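Local atomic coordinates of CCR4-not transcription complex subunit 1 (Chaetomium thermophilum var. thermophilum DSM 1495, PDB entry 6H3Z), a protein that probably serves as the scaffold subunit of the CCR4-NOT complex, acting as a molecular adaptor in mRNA deadenylation and transcriptional repression. Residues A[128-133]-A[151-156]; A[136-141]-A[173-178]. All blocks are in the same frame, centred on the assembly; numbering follows the deposited sequence.

Both contacts lie in the all-helical MIF4G-like domain of NOT1, where they illustrate how helices next but one to each other in a repeat-type fold are joined through their ends and connecting loops. Their segments alternate along the chain: 128-133, then 136-141, then 151-156, then 173-178. Contact 1 brings the end of helix 118-129 to the start of helix 154-166; contact 2 sets the start of helix 140-146 against helix 172-183. Their centres are about 15 Å apart, yet they touch through F137, whose CZ lies 3.5 Å from F129 O and whose CE2 lies 3.7 Å from Q132 CB. Neither includes A43 or A46, the residues of the sodium site.

Contact 1 of 2, residues A[128-133]-A[151-156]; sequences LFHQQP and LLDWKN
L151 lies over one face of the F129 ring, its CD1 methyl 4.1 Å from the ring centroid and 6° off the normal, a CH-pi contact. Nearer the rim, L151 CB packs 3.6 Å from F129 CD2. The same aromatic ring also meets that of F94, while L151 reaches on to L110 of helix 100-116, which places this buried pair among neighbouring helices.

One residue on from F129, and two on from L151, the chemistry turns polar. H130 carries D153 CB over the centre of its imidazole, 4.0 Å from the centroid, and the carboxylate plane stands at 86° to that of the ring. D153 OD2 comes within 3.1 Å of H130 ND1, but the angle is too poor for a hydrogen bond; the imidazole instead bonds through NE2 to D150 O. An alanine at H130 would probably leave D150 O without this partner and open a gap beside D153 CB.

D153 has its CG anti to the backbone N, and OD1 accepts from N156 N through its anti lone pair at 3.0 Å and 164°. Beyond it the N156 side chain reaches back, ND2 lying 3.4 Å from Q132 O. The facing backbone is a type I turn from F129 to Q132, in which Q132 N donates to F129 O. The arrangement is that of an aspartate N-cap, here opening helix 154-166 against the turn that follows helix 118-129 in a helical-repeat fold.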
ATOM      1  N   LEU A 128       6.542   4.982   9.774  1.00 86.64           N
ATOM      2  CA  LEU A 128       7.145   5.343   8.492  1.00 85.76           C
ATOM      3  C   LEU A 128       6.052   5.594   7.444  1.00 88.53           C
ATOM      4  O   LEU A 128       6.144   6.567   6.694  1.00 88.26           O
ATOM      5  CB  LEU A 128       8.105   4.236   8.022  1.00 86.49           C
ATOM      6  CG  LEU A 128       8.553   4.272   6.566  1.00 90.74           C
ATOM      7  CD1 LEU A 128       9.622   5.300   6.355  1.00 92.51           C
ATOM      8  CD2 LEU A 128       9.035   2.917   6.116  1.00 92.21           C
ATOM      9  N   PHE A 129       5.019   4.722   7.403  1.00 83.78           N
ATOM     10  CA  PHE A 129       3.893   4.854   6.475  1.00 82.12           C
ATOM     11  C   PHE A 129       3.098   6.127   6.762  1.00 91.99           C
ATOM     12  O   PHE A 129       2.844   6.922   5.847  1.00 91.24           O
ATOM     13  CB  PHE A 129       3.003   3.598   6.502  1.00 81.81           C
ATOM     14  CG  PHE A 129       3.460   2.540   5.532  1.00 82.29           C
ATOM     15  CD1 PHE A 129       4.647   1.839   5.746  1.00 85.74           C
ATOM     16  CD2 PHE A 129       2.734   2.276   4.377  1.00 82.75           C
ATOM     17  CE1 PHE A 129       5.093   0.891   4.829  1.00 86.45           C
ATOM     18  CE2 PHE A 129       3.174   1.312   3.463  1.00 85.80           C
ATOM     19  CZ  PHE A 129       4.355   0.633   3.693  1.00 84.88           C
ATOM     20  N   HIS A 130       2.815   6.366   8.058  1.00 93.62           N
ATOM     21  CA  HIS A 130       2.060   7.515   8.561  1.00 95.41           C
ATOM     22  C   HIS A 130       2.836   8.838   8.528  1.00 99.88           C
ATOM     23  O   HIS A 130       2.279   9.869   8.908  1.00101.40           O
ATOM     24  CB  HIS A 130       1.507   7.221   9.974  1.00 97.90           C
ATOM     25  CG  HIS A 130       0.400   6.199   9.999  1.00101.48           C
ATOM     26  ND1 HIS A 130      -0.665   6.320  10.872  1.00103.94           N
ATOM     27  CD2 HIS A 130       0.220   5.082   9.248  1.00103.21           C
ATOM     28  CE1 HIS A 130      -1.449   5.273  10.640  1.00103.25           C
ATOM     29  NE2 HIS A 130      -0.959   4.499   9.674  1.00103.15           N
ATOM     30  N   GLN A 131       4.095   8.808   8.047  1.00 94.96           N
ATOM     31  CA  GLN A 131       5.014   9.945   7.896  1.00 94.89           C
ATOM     32  C   GLN A 131       5.128  10.350   6.424  1.00 96.68           C
ATOM     33  O   GLN A 131       5.744  11.367   6.108  1.00 98.05           O
ATOM     34  CB  GLN A 131       6.418   9.541   8.375  1.00 97.96           C
ATOM     35  CG  GLN A 131       6.778   9.946   9.796  1.00118.52           C
ATOM     36  CD  GLN A 131       8.072   9.290  10.244  1.00147.05           C
ATOM     37  OE1 GLN A 131       8.106   8.562  11.243  1.00150.46           O
ATOM     38  NE2 GLN A 131       9.170   9.521   9.517  1.00133.53           N
ATOM     39  N   GLN A 132       4.618   9.521   5.519  1.00 91.26           N
ATOM     40  CA  GLN A 132       4.687   9.777   4.080  1.00 90.19           C
ATOM     41  C   GLN A 132       3.650  10.779   3.621  1.00 94.94           C
ATOM     42  O   GLN A 132       2.505  10.706   4.080  1.00 96.50           O
ATOM     43  CB  GLN A 132       4.443   8.487   3.291  1.00 89.90           C
ATOM     44  CG  GLN A 132       5.460   7.398   3.506  1.00 90.71           C
ATOM     45  CD  GLN A 132       6.882   7.884   3.461  1.00 94.79           C
ATOM     46  OE1 GLN A 132       7.584   7.769   4.453  1.00 88.29           O
ATOM     47  NE2 GLN A 132       7.319   8.457   2.332  1.00 75.46           N
ATOM     48  N   PRO A 133       3.969  11.644   2.634  1.00 90.26           N
ATOM     49  CA  PRO A 133       2.945  12.550   2.105  1.00 90.30           C
ATOM     50  C   PRO A 133       1.785  11.772   1.471  1.00 94.76           C
ATOM     51  O   PRO A 133       1.994  10.840   0.689  1.00 94.93           O
ATOM     52  CB  PRO A 133       3.715  13.398   1.090  1.00 93.10           C
ATOM     53  CG  PRO A 133       4.871  12.601   0.728  1.00 96.77           C
ATOM     54  CD  PRO A 133       5.259  11.870   1.962  1.00 92.08           C
ATOM     55  N   LEU A 151      -1.311   0.465   8.302  1.00 78.28           N
ATOM     56  CA  LEU A 151      -0.457   1.409   7.582  1.00 75.32           C
ATOM     57  C   LEU A 151      -1.171   2.505   6.815  1.00 78.01           C
ATOM     58  O   LEU A 151      -0.502   3.396   6.343  1.00 79.61           O
ATOM     59  CB  LEU A 151       0.477   0.627   6.652  1.00 74.96           C
ATOM     60  CG  LEU A 151       1.232  -0.559   7.298  1.00 79.16           C
ATOM     61  CD1 LEU A 151       1.740  -1.487   6.261  1.00 78.93           C
ATOM     62  CD2 LEU A 151       2.360  -0.093   8.177  1.00 80.47           C
ATOM     63  N   LEU A 152      -2.497   2.502   6.725  1.00 75.29           N
ATOM     64  CA  LEU A 152      -3.209   3.561   5.994  1.00 74.31           C
ATOM     65  C   LEU A 152      -3.607   4.715   6.924  1.00 80.03           C
ATOM     66  O   LEU A 152      -4.220   4.458   7.965  1.00 82.22           O
ATOM     67  CB  LEU A 152      -4.440   2.993   5.239  1.00 74.18           C
ATOM     68  CG  LEU A 152      -4.156   2.120   4.012  1.00 78.03           C
ATOM     69  CD1 LEU A 152      -5.357   1.287   3.638  1.00 78.36           C
ATOM     70  CD2 LEU A 152      -3.656   2.954   2.822  1.00 77.53           C
ATOM     71  N   ASP A 153      -3.235   5.976   6.570  1.00 75.16           N
ATOM     72  CA  ASP A 153      -3.583   7.161   7.371  1.00 74.79           C
ATOM     73  C   ASP A 153      -4.632   7.949   6.615  1.00 79.60           C
ATOM     74  O   ASP A 153      -4.301   8.642   5.637  1.00 78.18           O
ATOM     75  CB  ASP A 153      -2.353   8.028   7.660  1.00 76.50           C
ATOM     76  CG  ASP A 153      -2.592   9.045   8.741  1.00 88.94           C
ATOM     77  OD1 ASP A 153      -3.192  10.089   8.445  1.00 91.64           O
ATOM     78  OD2 ASP A 153      -2.197   8.787   9.890  1.00 97.24           O
ATOM     79  N   TRP A 154      -5.917   7.812   7.039  1.00 77.01           N
ATOM     80  CA  TRP A 154      -7.041   8.437   6.348  1.00 76.35           C
ATOM     81  C   TRP A 154      -7.032   9.951   6.418  1.00 80.12           C
ATOM     82  O   TRP A 154      -7.497  10.555   5.457  1.00 80.29           O
ATOM     83  CB  TRP A 154      -8.380   7.864   6.775  1.00 75.62           C
ATOM     84  CG  TRP A 154      -8.516   6.392   6.528  1.00 76.87           C
ATOM     85  CD1 TRP A 154      -8.757   5.435   7.464  1.00 80.17           C
ATOM     86  CD2 TRP A 154      -8.388   5.700   5.270  1.00 76.89           C
ATOM     87  NE1 TRP A 154      -8.829   4.195   6.870  1.00 80.10           N
ATOM     88  CE2 TRP A 154      -8.593   4.323   5.527  1.00 80.95           C
ATOM     89  CE3 TRP A 154      -8.117   6.107   3.947  1.00 77.93           C
ATOM     90  CZ2 TRP A 154      -8.536   3.349   4.517  1.00 79.94           C
ATOM     91  CZ3 TRP A 154      -8.077   5.140   2.947  1.00 79.29           C
ATOM     92  CH2 TRP A 154      -8.280   3.780   3.239  1.00 80.07           C
ATOM     93  N   LYS A 155      -6.432  10.576   7.474  1.00 76.57           N
ATOM     94  CA  LYS A 155      -6.320  12.045   7.500  1.00 76.90           C
ATOM     95  C   LYS A 155      -5.389  12.519   6.354  1.00 81.05           C
ATOM     96  O   LYS A 155      -5.783  13.396   5.579  1.00 81.61           O
ATOM     97  CB  LYS A 155      -5.890  12.614   8.874  1.00 79.25           C
ATOM     98  CG  LYS A 155      -5.768  14.149   8.827  1.00 96.42           C
ATOM     99  CD  LYS A 155      -5.459  14.867  10.147  1.00110.55           C
ATOM    100  CE  LYS A 155      -4.941  16.308   9.965  1.00121.06           C
ATOM    101  NZ  LYS A 155      -5.957  17.291   9.437  1.00127.76           N
ATOM    102  N   ASN A 156      -4.193  11.888   6.219  1.00 77.03           N
ATOM    103  CA  ASN A 156      -3.207  12.206   5.182  1.00 76.91           C
ATOM    104  C   ASN A 156      -3.792  11.973   3.807  1.00 81.09           C
ATOM    105  O   ASN A 156      -3.682  12.859   2.957  1.00 83.19           O
ATOM    106  CB  ASN A 156      -1.933  11.377   5.346  1.00 77.57           C
ATOM    107  CG  ASN A 156      -1.001  11.807   6.442  1.00119.99           C
ATOM    108  OD1 ASN A 156      -1.302  12.681   7.267  1.00118.31           O
ATOM    109  ND2 ASN A 156       0.160  11.175   6.471  1.00119.14           N
TER

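Contact 2 of 2, residues A[136-141]-A[173-178]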
ATOM      1  N   LEU A 136       1.199   9.933  -2.013  1.00 87.87           N
ATOM      2  CA  LEU A 136       1.861   8.675  -2.351  1.00 86.83           C
ATOM      3  C   LEU A 136       0.891   7.515  -2.364  1.00 87.90           C
ATOM      4  O   LEU A 136       1.090   6.555  -3.091  1.00 86.64           O
ATOM      5  CB  LEU A 136       2.984   8.368  -1.364  1.00 86.66           C
ATOM      6  CG  LEU A 136       4.239   9.213  -1.497  1.00 93.30           C
ATOM      7  CD1 LEU A 136       5.126   9.018  -0.298  1.00 93.65           C
ATOM      8  CD2 LEU A 136       5.005   8.889  -2.784  1.00 97.23           C
ATOM      9  N   PHE A 137      -0.165   7.612  -1.555  1.00 84.16           N
ATOM     10  CA  PHE A 137      -1.183   6.576  -1.406  1.00 82.99           C
ATOM     11  C   PHE A 137      -2.320   6.755  -2.366  1.00 82.95           C
ATOM     12  O   PHE A 137      -3.180   5.878  -2.427  1.00 81.29           O
ATOM     13  CB  PHE A 137      -1.694   6.528   0.040  1.00 84.09           C
ATOM     14  CG  PHE A 137      -0.584   6.323   1.028  1.00 86.28           C
ATOM     15  CD1 PHE A 137      -0.111   5.050   1.307  1.00 90.85           C
ATOM     16  CD2 PHE A 137       0.032   7.407   1.637  1.00 91.03           C
ATOM     17  CE1 PHE A 137       0.934   4.857   2.201  1.00 93.53           C
ATOM     18  CE2 PHE A 137       1.088   7.221   2.522  1.00 96.05           C
ATOM     19  CZ  PHE A 137       1.529   5.944   2.804  1.00 94.70           C
ATOM     20  N   LEU A 138      -2.301   7.849  -3.154  1.00 78.06           N
ATOM     21  CA  LEU A 138      -3.353   8.147  -4.114  1.00 78.49           C
ATOM     22  C   LEU A 138      -3.274   7.265  -5.358  1.00 85.15           C
ATOM     23  O   LEU A 138      -3.125   7.762  -6.476  1.00 86.93           O
ATOM     24  CB  LEU A 138      -3.426   9.645  -4.457  1.00 78.98           C
ATOM     25  CG  LEU A 138      -3.804  10.623  -3.316  1.00 81.67           C
ATOM     26  CD1 LEU A 138      -4.292  11.904  -3.881  1.00 82.66           C
ATOM     27  CD2 LEU A 138      -4.880  10.058  -2.386  1.00 81.29           C
ATOM     28  N   SER A 139      -3.421   5.936  -5.125  1.00 82.04           N
ATOM     29  CA  SER A 139      -3.432   4.795  -6.037  1.00 83.97           C
ATOM     30  C   SER A 139      -4.397   3.785  -5.409  1.00 87.65           C
ATOM     31  O   SER A 139      -4.110   3.238  -4.346  1.00 84.79           O
ATOM     32  CB  SER A 139      -2.028   4.192  -6.165  1.00 88.90           C
ATOM     33  OG  SER A 139      -1.980   2.979  -6.907  1.00 99.82           O
ATOM     34  N   LEU A 140      -5.560   3.583  -6.038  1.00 87.95           N
ATOM     35  CA  LEU A 140      -6.588   2.658  -5.553  1.00 88.64           C
ATOM     36  C   LEU A 140      -6.064   1.232  -5.361  1.00 92.96           C
ATOM     37  O   LEU A 140      -6.401   0.606  -4.362  1.00 91.67           O
ATOM     38  CB  LEU A 140      -7.828   2.652  -6.469  1.00 91.31           C
ATOM     39  CG  LEU A 140      -8.665   3.939  -6.527  1.00 95.99           C
ATOM     40  CD1 LEU A 140      -9.559   3.927  -7.713  1.00 99.44           C
ATOM     41  CD2 LEU A 140      -9.485   4.156  -5.262  1.00 95.76           C
ATOM     42  N   SER A 141      -5.231   0.733  -6.301  1.00 90.98           N
ATOM     43  CA  SER A 141      -4.640  -0.609  -6.219  1.00 91.02           C
ATOM     44  C   SER A 141      -3.701  -0.759  -4.998  1.00 91.53           C
ATOM     45  O   SER A 141      -3.672  -1.840  -4.393  1.00 92.12           O
ATOM     46  CB  SER A 141      -3.970  -1.014  -7.532  1.00 96.83           C
ATOM     47  OG  SER A 141      -3.356   0.087  -8.181  1.00111.34           O
ATOM     48  N   ILE A 173     -12.698  13.366  -8.513  1.00103.13           N
ATOM     49  CA  ILE A 173     -14.038  13.038  -8.005  1.00102.76           C
ATOM     50  C   ILE A 173     -14.262  11.537  -8.218  1.00108.75           C
ATOM     51  O   ILE A 173     -14.796  10.855  -7.343  1.00106.73           O
ATOM     52  CB  ILE A 173     -15.167  13.911  -8.633  1.00108.73           C
ATOM     53  CG1 ILE A 173     -14.913  15.417  -8.396  1.00108.90           C
ATOM     54  CG2 ILE A 173     -16.548  13.504  -8.087  1.00109.28           C
ATOM     55  CD1 ILE A 173     -15.795  16.375  -9.173  1.00117.67           C
ATOM     56  N   ASP A 174     -13.786  11.023  -9.367  1.00109.64           N
ATOM     57  CA  ASP A 174     -13.867   9.610  -9.717  1.00110.37           C
ATOM     58  C   ASP A 174     -13.011   8.790  -8.753  1.00107.81           C
ATOM     59  O   ASP A 174     -13.488   7.780  -8.243  1.00106.31           O
ATOM     60  CB  ASP A 174     -13.457   9.382 -11.175  1.00116.26           C
ATOM     61  CG  ASP A 174     -14.167   8.201 -11.809  1.00141.31           C
ATOM     62  OD1 ASP A 174     -13.924   7.053 -11.365  1.00141.88           O
ATOM     63  OD2 ASP A 174     -14.956   8.421 -12.762  1.00155.43           O
ATOM     64  N   PHE A 175     -11.791   9.275  -8.429  1.00100.36           N
ATOM     65  CA  PHE A 175     -10.920   8.595  -7.474  1.00 96.07           C
ATOM     66  C   PHE A 175     -11.585   8.566  -6.101  1.00 97.22           C
ATOM     67  O   PHE A 175     -11.499   7.544  -5.414  1.00 97.43           O
ATOM     68  CB  PHE A 175      -9.538   9.268  -7.390  1.00 96.18           C
ATOM     69  CG  PHE A 175      -8.538   8.544  -6.507  1.00 95.26           C
ATOM     70  CD1 PHE A 175      -8.460   8.815  -5.147  1.00 96.46           C
ATOM     71  CD2 PHE A 175      -7.668   7.602  -7.040  1.00 97.67           C
ATOM     72  CE1 PHE A 175      -7.542   8.140  -4.330  1.00 95.21           C
ATOM     73  CE2 PHE A 175      -6.741   6.938  -6.222  1.00 98.01           C
ATOM     74  CZ  PHE A 175      -6.698   7.202  -4.873  1.00 93.84           C
ATOM     75  N   LEU A 176     -12.249   9.683  -5.703  1.00 90.38           N
ATOM     76  CA  LEU A 176     -12.928   9.798  -4.414  1.00 86.65           C
ATOM     77  C   LEU A 176     -14.086   8.817  -4.293  1.00 91.79           C
ATOM     78  O   LEU A 176     -14.112   8.082  -3.310  1.00 89.98           O
ATOM     79  CB  LEU A 176     -13.340  11.241  -4.103  1.00 86.10           C
ATOM     80  CG  LEU A 176     -14.067  11.503  -2.782  1.00 88.40           C
ATOM     81  CD1 LEU A 176     -13.270  11.051  -1.578  1.00 84.21           C
ATOM     82  CD2 LEU A 176     -14.420  12.948  -2.653  1.00 92.51           C
ATOM     83  N   GLU A 177     -15.001   8.765  -5.300  1.00 91.24           N
ATOM     84  CA  GLU A 177     -16.134   7.827  -5.346  1.00 92.91           C
ATOM     85  C   GLU A 177     -15.594   6.399  -5.201  1.00 94.92           C
ATOM     86  O   GLU A 177     -15.984   5.659  -4.293  1.00 93.07           O
ATOM     87  CB  GLU A 177     -16.857   7.912  -6.697  1.00 98.35           C
ATOM     88  CG  GLU A 177     -17.717   9.132  -6.953  1.00116.59           C
ATOM     89  CD  GLU A 177     -18.562   8.971  -8.209  1.00155.41           C
ATOM     90  OE1 GLU A 177     -19.462   8.098  -8.203  1.00160.65           O
ATOM     91  OE2 GLU A 177     -18.293   9.674  -9.213  1.00150.51           O
ATOM     92  N   GLN A 178     -14.650   6.051  -6.088  1.00 91.84           N
ATOM     93  CA  GLN A 178     -13.985   4.762  -6.156  1.00 91.48           C
ATOM     94  C   GLN A 178     -13.385   4.348  -4.823  1.00 92.57           C
ATOM     95  O   GLN A 178     -13.607   3.209  -4.395  1.00 91.37           O
ATOM     96  CB  GLN A 178     -12.948   4.742  -7.288  1.00 93.23           C
ATOM     97  CG  GLN A 178     -13.559   4.463  -8.665  1.00 98.51           C
ATOM     98  CD  GLN A 178     -12.514   4.213  -9.726  1.00123.19           C
ATOM     99  OE1 GLN A 178     -12.271   3.066 -10.122  1.00120.72           O
ATOM    100  NE2 GLN A 178     -11.864   5.276 -10.213  1.00116.48           N
TER
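L138 meets F175 at about a right angle, its CD2 methyl 3.8 Å from CE1 of the ring. The backbone makes an inverse gamma turn centred on this leucine, with S139 N bonded to F137 O, and this bend presents the next peptide to the end of the aromatic ring. F175, with CG anti to its backbone N (chi1 -175°), points its ring at the 138-140 backbone: S139 N lies at the ring edge, near its plane, 3.5 Å from F175 CZ. S139 is also the N-cap residue of helix 140-146, and S141 OG gives its OG a weak hydrogen bond.

L140 then slides past F175 in the opposite direction and lies over part of one ring face. Its CG is 3.6 Å from F175 CE2, and its CD2 stands over that face, offset toward the rim, in a CH-pi contact 4.2 Å from the centroid. The other methyl, CD1, is 3.5 Å from Q178 CB and also touches the amide of that glutamine, whose side chain crosses the leucine at about a right angle. M161 of helix 154-166 touches both L138 and F175, while I173 and L176 turn helix 172-183 onto helices 197-209 and 214-225.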